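Local atomic coordinates of N-deoxyribosyltransferase (Bacillus psychrosaccharolyticus, PDB entry 6EVS), a protein that catalyses the transfer of the 2-deoxyribosyl group from a nucleoside to a free acceptor base, a reaction of use in making modified nucleosides. Residues A2-L6 with H31-P36; P95-S100 with H115-W121. All blocks are in the same frame, centred on the assembly; numbering follows the deposited sequence.

Contact 1: A2-L6 with H31-P36; sequences AKIYL and HTVFSP
Four main-chain hydrogen bonds join 2-6 to 31-36 as parallel strands: Thr32 N gives to Ala2 O (3.0 Å), Ile4 N to Thr32 O (2.8 Å), Phe34 N to Ile4 O (2.9 Å) and Leu6 N to Phe34 O (3.0 Å). A fifth bond lies at the start of the modelled chain, where Ala2 N donates to His31 ND1 at 3.0 Å, near the plane of the imidazole. Both backbones are extended, with a register of Lys3 on Thr32, Ile4 on Val33 and Tyr5 on Phe34 (CA-CA 4.7 to 5.1 Å); the strand axes approach to 4.7 Å and cross at -27°. CA-H...O contacts fill in between, Lys3 CA lying 3.3 Å from Thr32 O and Val33 CA 3.4 Å from Ile4 O.

Side chains alternate across the sheet. On the face of Lys3 and Thr32, Tyr5 and Phe34 both take chi1 t with chi2 near 90°, and their planes lie 21° apart but slid past each other, with centroids 5.5 Å apart and Tyr5 CE1 3.4 Å from Phe34 CD2. Tyr5 CZ reaches Pro36 CG (3.8 Å), while its hydroxyl bonds to Glu85. On the other face Ile4 (m, t) lays CD1 over the His31 ring, a CH-pi contact 4.2 Å from the centroid, and Leu6 CB meets Val33 CG1 at 4.0 Å, beneath helix 13-28.

This is the pairing within a beta-alpha-beta unit, 3-7 and 32-34 being linked through that helix. Main-chain bonds set the register, and apolar and aromatic packing buries Ile4, Tyr5, Leu6, Val33 and Phe34, while the end with Ala2, tied to His31, Lys3 and Thr32 stays more open.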
ATOM      1  N   ALA A   2      10.736   3.778 -20.282  1.00 33.47           N
ATOM      2  CA  ALA A   2       9.852   3.383 -19.195  1.00 36.37           C
ATOM      3  C   ALA A   2       8.951   2.222 -19.626  1.00 33.49           C
ATOM      4  O   ALA A   2       8.680   2.060 -20.821  1.00 35.69           O
ATOM      5  CB  ALA A   2       9.000   4.565 -18.748  1.00 28.87           C
ATOM      6  N   LYS A   3       8.503   1.422 -18.655  1.00 28.01           N
ATOM      7  CA  LYS A   3       7.438   0.456 -18.885  1.00 29.41           C
ATOM      8  C   LYS A   3       6.097   1.165 -18.729  1.00 30.87           C
ATOM      9  O   LYS A   3       5.874   1.884 -17.744  1.00 23.96           O
ATOM     10  CB  LYS A   3       7.538  -0.720 -17.908  1.00 30.23           C
ATOM     11  CG  LYS A   3       8.922  -1.362 -17.835  1.00 31.70           C
ATOM     12  CD  LYS A   3       8.951  -2.516 -16.822  1.00 37.59           C
ATOM     13  CE  LYS A   3       9.481  -2.093 -15.460  1.00 39.13           C
ATOM     14  NZ  LYS A   3       9.325  -3.178 -14.424  1.00 43.13           N
ATOM     15  N   ILE A   4       5.207   0.979 -19.703  1.00 29.98           N
ATOM     16  CA  ILE A   4       3.963   1.737 -19.755  1.00 22.41           C
ATOM     17  C   ILE A   4       2.795   0.779 -19.911  1.00 30.16           C
ATOM     18  O   ILE A   4       2.809  -0.082 -20.799  1.00 30.53           O
ATOM     19  CB  ILE A   4       3.969   2.758 -20.905  1.00 28.40           C
ATOM     20  CG1 ILE A   4       5.086   3.802 -20.703  1.00 24.94           C
ATOM     21  CG2 ILE A   4       2.584   3.407 -21.024  1.00 24.94           C
ATOM     22  CD1 ILE A   4       5.121   4.875 -21.833  1.00 30.78           C
ATOM     23  N   TYR A   5       1.788   0.924 -19.046  1.00 22.35           N
ATOM     24  CA  TYR A   5       0.528   0.215 -19.226  1.00 24.68           C
ATOM     25  C   TYR A   5      -0.431   1.094 -20.012  1.00 26.40           C
ATOM     26  O   TYR A   5      -0.772   2.188 -19.549  1.00 24.78           O
ATOM     27  CB  TYR A   5      -0.085  -0.136 -17.872  1.00 27.07           C
ATOM     28  CG  TYR A   5      -1.324  -1.010 -17.966  1.00 27.02           C
ATOM     29  CD1 TYR A   5      -1.222  -2.409 -17.911  1.00 29.44           C
ATOM     30  CD2 TYR A   5      -2.595  -0.450 -18.112  1.00 25.59           C
ATOM     31  CE1 TYR A   5      -2.372  -3.226 -18.009  1.00 34.35           C
ATOM     32  CE2 TYR A   5      -3.729  -1.248 -18.200  1.00 29.30           C
ATOM     33  CZ  TYR A   5      -3.616  -2.630 -18.160  1.00 25.40           C
ATOM     34  OH  TYR A   5      -4.763  -3.392 -18.219  1.00 24.47           O
ATOM     35  N   LEU A   6      -0.921   0.599 -21.156  1.00 24.16           N
ATOM     36  CA  LEU A   6      -1.796   1.419 -22.014  1.00 23.52           C
ATOM     37  C   LEU A   6      -3.240   1.117 -21.634  1.00 23.35           C
ATOM     38  O   LEU A   6      -3.788   0.073 -22.009  1.00 26.09           O
ATOM     39  CB  LEU A   6      -1.511   1.131 -23.480  1.00 28.47           C
ATOM     40  CG  LEU A   6      -2.360   1.848 -24.520  1.00 30.10           C
ATOM     41  CD1 LEU A   6      -2.293   3.359 -24.281  1.00 26.78           C
ATOM     42  CD2 LEU A   6      -1.846   1.474 -25.895  1.00 32.54           C
ATOM     43  N   HIS A  31       9.836   3.034 -25.479  1.00 35.14           N
ATOM     44  CA  HIS A  31       9.220   2.525 -24.265  1.00 39.04           C
ATOM     45  C   HIS A  31       8.721   1.098 -24.469  1.00 37.98           C
ATOM     46  O   HIS A  31       8.451   0.662 -25.590  1.00 34.41           O
ATOM     47  CB  HIS A  31       8.070   3.434 -23.833  1.00 31.41           C
ATOM     48  CG  HIS A  31       8.496   4.846 -23.565  1.00 35.52           C
ATOM     49  ND1 HIS A  31       9.320   5.189 -22.510  1.00 38.40           N
ATOM     50  CD2 HIS A  31       8.229   5.998 -24.228  1.00 33.41           C
ATOM     51  CE1 HIS A  31       9.534   6.493 -22.531  1.00 36.49           C
ATOM     52  NE2 HIS A  31       8.883   7.006 -23.562  1.00 35.14           N
ATOM     53  N   THR A  32       8.597   0.372 -23.359  1.00 31.30           N
ATOM     54  CA  THR A  32       8.048  -0.979 -23.364  1.00 30.61           C
ATOM     55  C   THR A  32       6.585  -0.866 -22.965  1.00 27.95           C
ATOM     56  O   THR A  32       6.272  -0.494 -21.833  1.00 30.05           O
ATOM     57  CB  THR A  32       8.820  -1.903 -22.417  1.00 32.84           C
ATOM     58  OG1 THR A  32      10.189  -1.965 -22.826  1.00 31.86           O
ATOM     59  CG2 THR A  32       8.230  -3.306 -22.462  1.00 31.59           C
ATOM     60  N   VAL A  33       5.686  -1.158 -23.899  1.00 31.69           N
ATOM     61  CA  VAL A  33       4.267  -0.898 -23.714  1.00 33.44           C
ATOM     62  C   VAL A  33       3.528  -2.219 -23.602  1.00 27.92           C
ATOM     63  O   VAL A  33       3.608  -3.058 -24.510  1.00 29.73           O
ATOM     64  CB  VAL A  33       3.699  -0.065 -24.872  1.00 32.44           C
ATOM     65  CG1 VAL A  33       2.222   0.209 -24.630  1.00 26.17           C
ATOM     66  CG2 VAL A  33       4.508   1.214 -25.022  1.00 30.93           C
ATOM     67  N   PHE A  34       2.774  -2.394 -22.514  1.00 26.13           N
ATOM     68  CA  PHE A  34       1.810  -3.491 -22.428  1.00 32.42           C
ATOM     69  C   PHE A  34       0.466  -2.989 -22.938  1.00 32.56           C
ATOM     70  O   PHE A  34      -0.114  -2.064 -22.356  1.00 29.52           O
ATOM     71  CB  PHE A  34       1.660  -4.017 -20.999  1.00 33.17           C
ATOM     72  CG  PHE A  34       0.637  -5.127 -20.865  1.00 30.99           C
ATOM     73  CD1 PHE A  34       0.997  -6.446 -21.095  1.00 29.94           C
ATOM     74  CD2 PHE A  34      -0.679  -4.844 -20.509  1.00 27.47           C
ATOM     75  CE1 PHE A  34       0.072  -7.493 -20.944  1.00 32.24           C
ATOM     76  CE2 PHE A  34      -1.627  -5.870 -20.386  1.00 27.08           C
ATOM     77  CZ  PHE A  34      -1.243  -7.211 -20.600  1.00 33.59           C
ATOM     78  N   SER A  35      -0.032  -3.604 -24.012  1.00 26.50           N
ATOM     79  CA  SER A  35      -1.283  -3.168 -24.629  1.00 29.40           C
ATOM     80  C   SER A  35      -2.320  -4.262 -24.460  1.00 26.38           C
ATOM     81  O   SER A  35      -2.171  -5.337 -25.053  1.00 32.05           O
ATOM     82  CB  SER A  35      -1.091  -2.839 -26.109  1.00 30.82           C
ATOM     83  OG  SER A  35      -2.305  -2.307 -26.657  1.00 32.44           O
ATOM     84  N   PRO A  36      -3.350  -4.053 -23.640  1.00 32.97           N
ATOM     85  CA  PRO A  36      -4.261  -5.152 -23.298  1.00 31.82           C
ATOM     86  C   PRO A  36      -4.868  -5.856 -24.494  1.00 34.31           C
ATOM     87  O   PRO A  36      -5.156  -7.050 -24.388  1.00 35.19           O
ATOM     88  CB  PRO A  36      -5.332  -4.459 -22.453  1.00 36.92           C
ATOM     89  CG  PRO A  36      -4.537  -3.344 -21.733  1.00 32.06           C
ATOM     90  CD  PRO A  36      -3.584  -2.856 -22.808  1.00 29.78           C
TER

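Contact 2: P95-S100 with H115-W121; sequences PVMLFS and HAYFEDW
Strand 96-99 runs parallel to 116-118 with axes 4.8 Å apart and 14° between their directions. At its entry Pro95 CB only brushes His115 CB (4.5 Å). Val96 O then accepts from His115 N (2.7 Å) and, weakly, from Ala116 N (3.3 Å). Met97 pairs with Ala116, its CG 3.8 Å from Ala116 CB and its CE 3.6 Å from Phe118 CE1. Opposite Tyr117, Leu98 N donates to Ala116 O (2.9 Å) and Leu98 O accepts from Phe118 N (2.8 Å). The pair forms the last beta-alpha-beta unit of the five-stranded parallel sheet, with helix 108-111 in the connection and 116-118 as an edge strand of the chain's sheet. Phe99, paired with Phe118, has chi1 t; its ring stacks face-to-face on the six-membered ring of Trp121 (chi1 m), centroids 3.9 Å apart and planes at 14°. Ser100 N bonds to Phe118 O (3.1 Å), and one water donates to both Ser100 O (2.8 Å) and Glu119 O (2.9 Å).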
ATOM      1  N   PRO A  95       2.506   7.011 -11.798  1.00 24.00           N
ATOM      2  CA  PRO A  95       2.123   8.285 -12.428  1.00 23.17           C
ATOM      3  C   PRO A  95       1.162   8.020 -13.583  1.00 29.89           C
ATOM      4  O   PRO A  95       1.368   7.105 -14.385  1.00 24.30           O
ATOM      5  CB  PRO A  95       3.457   8.861 -12.903  1.00 28.62           C
ATOM      6  CG  PRO A  95       4.447   8.374 -11.838  1.00 26.34           C
ATOM      7  CD  PRO A  95       3.968   6.911 -11.613  1.00 24.65           C
ATOM      8  N   VAL A  96       0.081   8.784 -13.634  1.00 25.93           N
ATOM      9  CA  VAL A  96      -0.926   8.617 -14.677  1.00 29.78           C
ATOM     10  C   VAL A  96      -0.746   9.704 -15.724  1.00 30.91           C
ATOM     11  O   VAL A  96      -0.765  10.895 -15.399  1.00 28.48           O
ATOM     12  CB  VAL A  96      -2.352   8.646 -14.102  1.00 33.71           C
ATOM     13  CG1 VAL A  96      -3.359   8.785 -15.235  1.00 36.26           C
ATOM     14  CG2 VAL A  96      -2.622   7.402 -13.297  1.00 35.26           C
ATOM     15  N   MET A  97      -0.583   9.291 -16.980  1.00 26.97           N
ATOM     16  CA  MET A  97      -0.666  10.182 -18.122  1.00 26.44           C
ATOM     17  C   MET A  97      -1.966   9.923 -18.873  1.00 37.49           C
ATOM     18  O   MET A  97      -2.406   8.778 -19.002  1.00 35.64           O
ATOM     19  CB  MET A  97       0.525  10.016 -19.071  1.00 27.05           C
ATOM     20  CG  MET A  97       1.869  10.537 -18.487  1.00 31.14           C
ATOM     21  SD  MET A  97       3.208   9.739 -19.364  1.00 43.84           S
ATOM     22  CE  MET A  97       3.774  10.870 -20.587  1.00 57.57           C
ATOM     23  N   LEU A  98      -2.580  10.988 -19.372  1.00 35.85           N
ATOM     24  CA  LEU A  98      -3.888  10.869 -19.999  1.00 36.55           C
ATOM     25  C   LEU A  98      -3.879  11.610 -21.325  1.00 35.78           C
ATOM     26  O   LEU A  98      -3.352  12.723 -21.427  1.00 37.21           O
ATOM     27  CB  LEU A  98      -4.992  11.408 -19.076  1.00 36.96           C
ATOM     28  CG  LEU A  98      -6.440  11.041 -19.416  1.00 52.80           C
ATOM     29  CD1 LEU A  98      -6.708   9.578 -19.103  1.00 53.72           C
ATOM     30  CD2 LEU A  98      -7.423  11.940 -18.674  1.00 48.14           C
ATOM     31  N   PHE A  99      -4.455  10.972 -22.340  1.00 37.33           N
ATOM     32  CA  PHE A  99      -4.618  11.550 -23.660  1.00 37.03           C
ATOM     33  C   PHE A  99      -6.109  11.595 -23.972  1.00 36.27           C
ATOM     34  O   PHE A  99      -6.803  10.582 -23.849  1.00 38.35           O
ATOM     35  CB  PHE A  99      -3.862  10.738 -24.725  1.00 35.16           C
ATOM     36  CG  PHE A  99      -3.979  11.315 -26.118  1.00 43.35           C
ATOM     37  CD1 PHE A  99      -4.988  10.910 -26.962  1.00 42.83           C
ATOM     38  CD2 PHE A  99      -3.078  12.270 -26.569  1.00 51.59           C
ATOM     39  CE1 PHE A  99      -5.112  11.454 -28.237  1.00 45.98           C
ATOM     40  CE2 PHE A  99      -3.195  12.815 -27.846  1.00 47.89           C
ATOM     41  CZ  PHE A  99      -4.204  12.403 -28.676  1.00 45.80           C
ATOM     42  N   SER A 100      -6.610  12.760 -24.359  1.00 38.17           N
ATOM     43  CA  SER A 100      -8.033  12.845 -24.704  1.00 39.96           C
ATOM     44  C   SER A 100      -8.179  13.223 -26.171  1.00 42.52           C
ATOM     45  O   SER A 100      -7.804  14.347 -26.556  1.00 46.46           O
ATOM     46  CB  SER A 100      -8.770  13.847 -23.804  1.00 51.12           C
ATOM     47  OG  SER A 100     -10.130  14.016 -24.189  1.00 54.04           O
ATOM     48  N   HIS A 115      -1.011  12.964 -13.672  1.00 28.40           N
ATOM     49  CA  HIS A 115       0.219  13.735 -13.551  1.00 28.07           C
ATOM     50  C   HIS A 115       0.515  14.548 -14.801  1.00 33.36           C
ATOM     51  O   HIS A 115       1.114  15.621 -14.706  1.00 34.90           O
ATOM     52  CB  HIS A 115       1.409  12.803 -13.266  1.00 25.69           C
ATOM     53  CG  HIS A 115       2.684  13.543 -13.015  1.00 28.29           C
ATOM     54  ND1 HIS A 115       2.889  14.303 -11.886  1.00 32.24           N
ATOM     55  CD2 HIS A 115       3.803  13.671 -13.766  1.00 33.39           C
ATOM     56  CE1 HIS A 115       4.094  14.850 -11.940  1.00 33.79           C
ATOM     57  NE2 HIS A 115       4.673  14.478 -13.069  1.00 33.68           N
ATOM     58  N   ALA A 116       0.127  14.047 -15.975  1.00 30.61           N
ATOM     59  CA  ALA A 116       0.361  14.762 -17.218  1.00 31.44           C
ATOM     60  C   ALA A 116      -0.823  14.534 -18.150  1.00 30.15           C
ATOM     61  O   ALA A 116      -1.342  13.419 -18.257  1.00 31.75           O
ATOM     62  CB  ALA A 116       1.674  14.321 -17.879  1.00 29.45           C
ATOM     63  N   TYR A 117      -1.266  15.609 -18.791  1.00 31.96           N
ATOM     64  CA  TYR A 117      -2.435  15.593 -19.656  1.00 33.15           C
ATOM     65  C   TYR A 117      -2.032  16.075 -21.042  1.00 41.86           C
ATOM     66  O   TYR A 117      -1.353  17.104 -21.171  1.00 36.09           O
ATOM     67  CB  TYR A 117      -3.544  16.480 -19.077  1.00 36.29           C
ATOM     68  CG  TYR A 117      -4.748  16.637 -19.988  1.00 42.31           C
ATOM     69  CD1 TYR A 117      -4.942  17.805 -20.732  1.00 44.94           C
ATOM     70  CD2 TYR A 117      -5.683  15.615 -20.111  1.00 45.65           C
ATOM     71  CE1 TYR A 117      -6.046  17.948 -21.566  1.00 48.89           C
ATOM     72  CE2 TYR A 117      -6.786  15.746 -20.950  1.00 50.27           C
ATOM     73  CZ  TYR A 117      -6.963  16.918 -21.671  1.00 54.68           C
ATOM     74  OH  TYR A 117      -8.053  17.068 -22.504  1.00 55.29           O
ATOM     75  N   PHE A 118      -2.464  15.340 -22.073  1.00 36.36           N
ATOM     76  CA  PHE A 118      -2.102  15.602 -23.461  1.00 39.12           C
ATOM     77  C   PHE A 118      -3.339  15.642 -24.350  1.00 43.15           C
ATOM     78  O   PHE A 118      -4.284  14.865 -24.153  1.00 41.92           O
ATOM     79  CB  PHE A 118      -1.142  14.525 -23.993  1.00 36.42           C
ATOM     80  CG  PHE A 118       0.100  14.379 -23.176  1.00 34.98           C
ATOM     81  CD1 PHE A 118       0.174  13.435 -22.162  1.00 41.80           C
ATOM     82  CD2 PHE A 118       1.183  15.218 -23.400  1.00 42.05           C
ATOM     83  CE1 PHE A 118       1.324  13.312 -21.398  1.00 40.61           C
ATOM     84  CE2 PHE A 118       2.330  15.104 -22.639  1.00 37.51           C
ATOM     85  CZ  PHE A 118       2.394  14.162 -21.642  1.00 32.92           C
ATOM     86  N   GLU A 119      -3.319  16.533 -25.338  1.00 42.04           N
ATOM     87  CA  GLU A 119      -4.333  16.528 -26.384  1.00 44.12           C
ATOM     88  C   GLU A 119      -3.740  16.442 -27.782  1.00 48.14           C
ATOM     89  O   GLU A 119      -4.495  16.482 -28.759  1.00 49.75           O
ATOM     90  CB  GLU A 119      -5.243  17.763 -26.264  1.00 49.56           C
ATOM     91  CG  GLU A 119      -6.188  17.716 -25.057  1.00 52.71           C
ATOM     92  CD  GLU A 119      -7.172  18.869 -25.058  1.00 58.47           C
ATOM     93  OE1 GLU A 119      -7.225  19.564 -26.076  1.00 61.42           O
ATOM     94  OE2 GLU A 119      -7.887  19.082 -24.054  1.00 63.14           O
ATOM     95  N   ASP A 120      -2.423  16.297 -27.910  1.00 46.47           N
ATOM     96  CA  ASP A 120      -1.798  16.135 -29.215  1.00 51.42           C
ATOM     97  C   ASP A 120      -0.642  15.162 -29.069  1.00 50.83           C
ATOM     98  O   ASP A 120       0.046  15.149 -28.043  1.00 45.71           O
ATOM     99  CB  ASP A 120      -1.304  17.470 -29.777  1.00 52.09           C
ATOM    100  CG  ASP A 120      -0.628  17.323 -31.136  1.00 71.88           C
ATOM    101  OD1 ASP A 120       0.027  18.298 -31.571  1.00 81.37           O
ATOM    102  OD2 ASP A 120      -0.752  16.252 -31.776  1.00 76.21           O
ATOM    103  N   TRP A 121      -0.416  14.351 -30.106  1.00 48.44           N
ATOM    104  CA  TRP A 121       0.637  13.344 -29.977  1.00 45.54           C
ATOM    105  C   TRP A 121       2.025  13.977 -30.031  1.00 46.97           C
ATOM    106  O   TRP A 121       2.958  13.466 -29.404  1.00 44.05           O
ATOM    107  CB  TRP A 121       0.472  12.256 -31.045  1.00 47.69           C
ATOM    108  CG  TRP A 121      -0.680  11.336 -30.743  1.00 47.34           C
ATOM    109  CD1 TRP A 121      -1.843  11.212 -31.454  1.00 54.67           C
ATOM    110  CD2 TRP A 121      -0.798  10.451 -29.629  1.00 45.95           C
ATOM    111  NE1 TRP A 121      -2.664  10.283 -30.857  1.00 43.76           N
ATOM    112  CE2 TRP A 121      -2.049   9.810 -29.731  1.00 41.26           C
ATOM    113  CE3 TRP A 121       0.039  10.127 -28.555  1.00 39.00           C
ATOM    114  CZ2 TRP A 121      -2.480   8.862 -28.798  1.00 46.08           C
ATOM    115  CZ3 TRP A 121      -0.396   9.181 -27.630  1.00 46.80           C
ATOM    116  CH2 TRP A 121      -1.641   8.562 -27.760  1.00 42.36           C
TER
HETATM  117  O   HOH W   1      -7.180  15.534 -28.989  1.00 44.41           O

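From the N terminus, strand 3-7 leads into helix 13-28, and contact 1 closes the first loop when the chain returns at 31-36. Helix 49-65, strand 68-72 and helix 80-91 follow before 95-100 opens contact 2, which 115-121 closes after a shorter connection. The two loops are thus in series, neither enclosing nor crossing the other. Their centres lie 14 Å apart and their nearest atoms about 6 Å, without touching. Strand 68-72 stands between them, hydrogen-bonded through its backbone to Lys3 and Tyr5 of contact 1 and to Met97 and Phe99 of contact 2. Trp121 also packs on helix 13-28, the connecting helix of contact 1's unit.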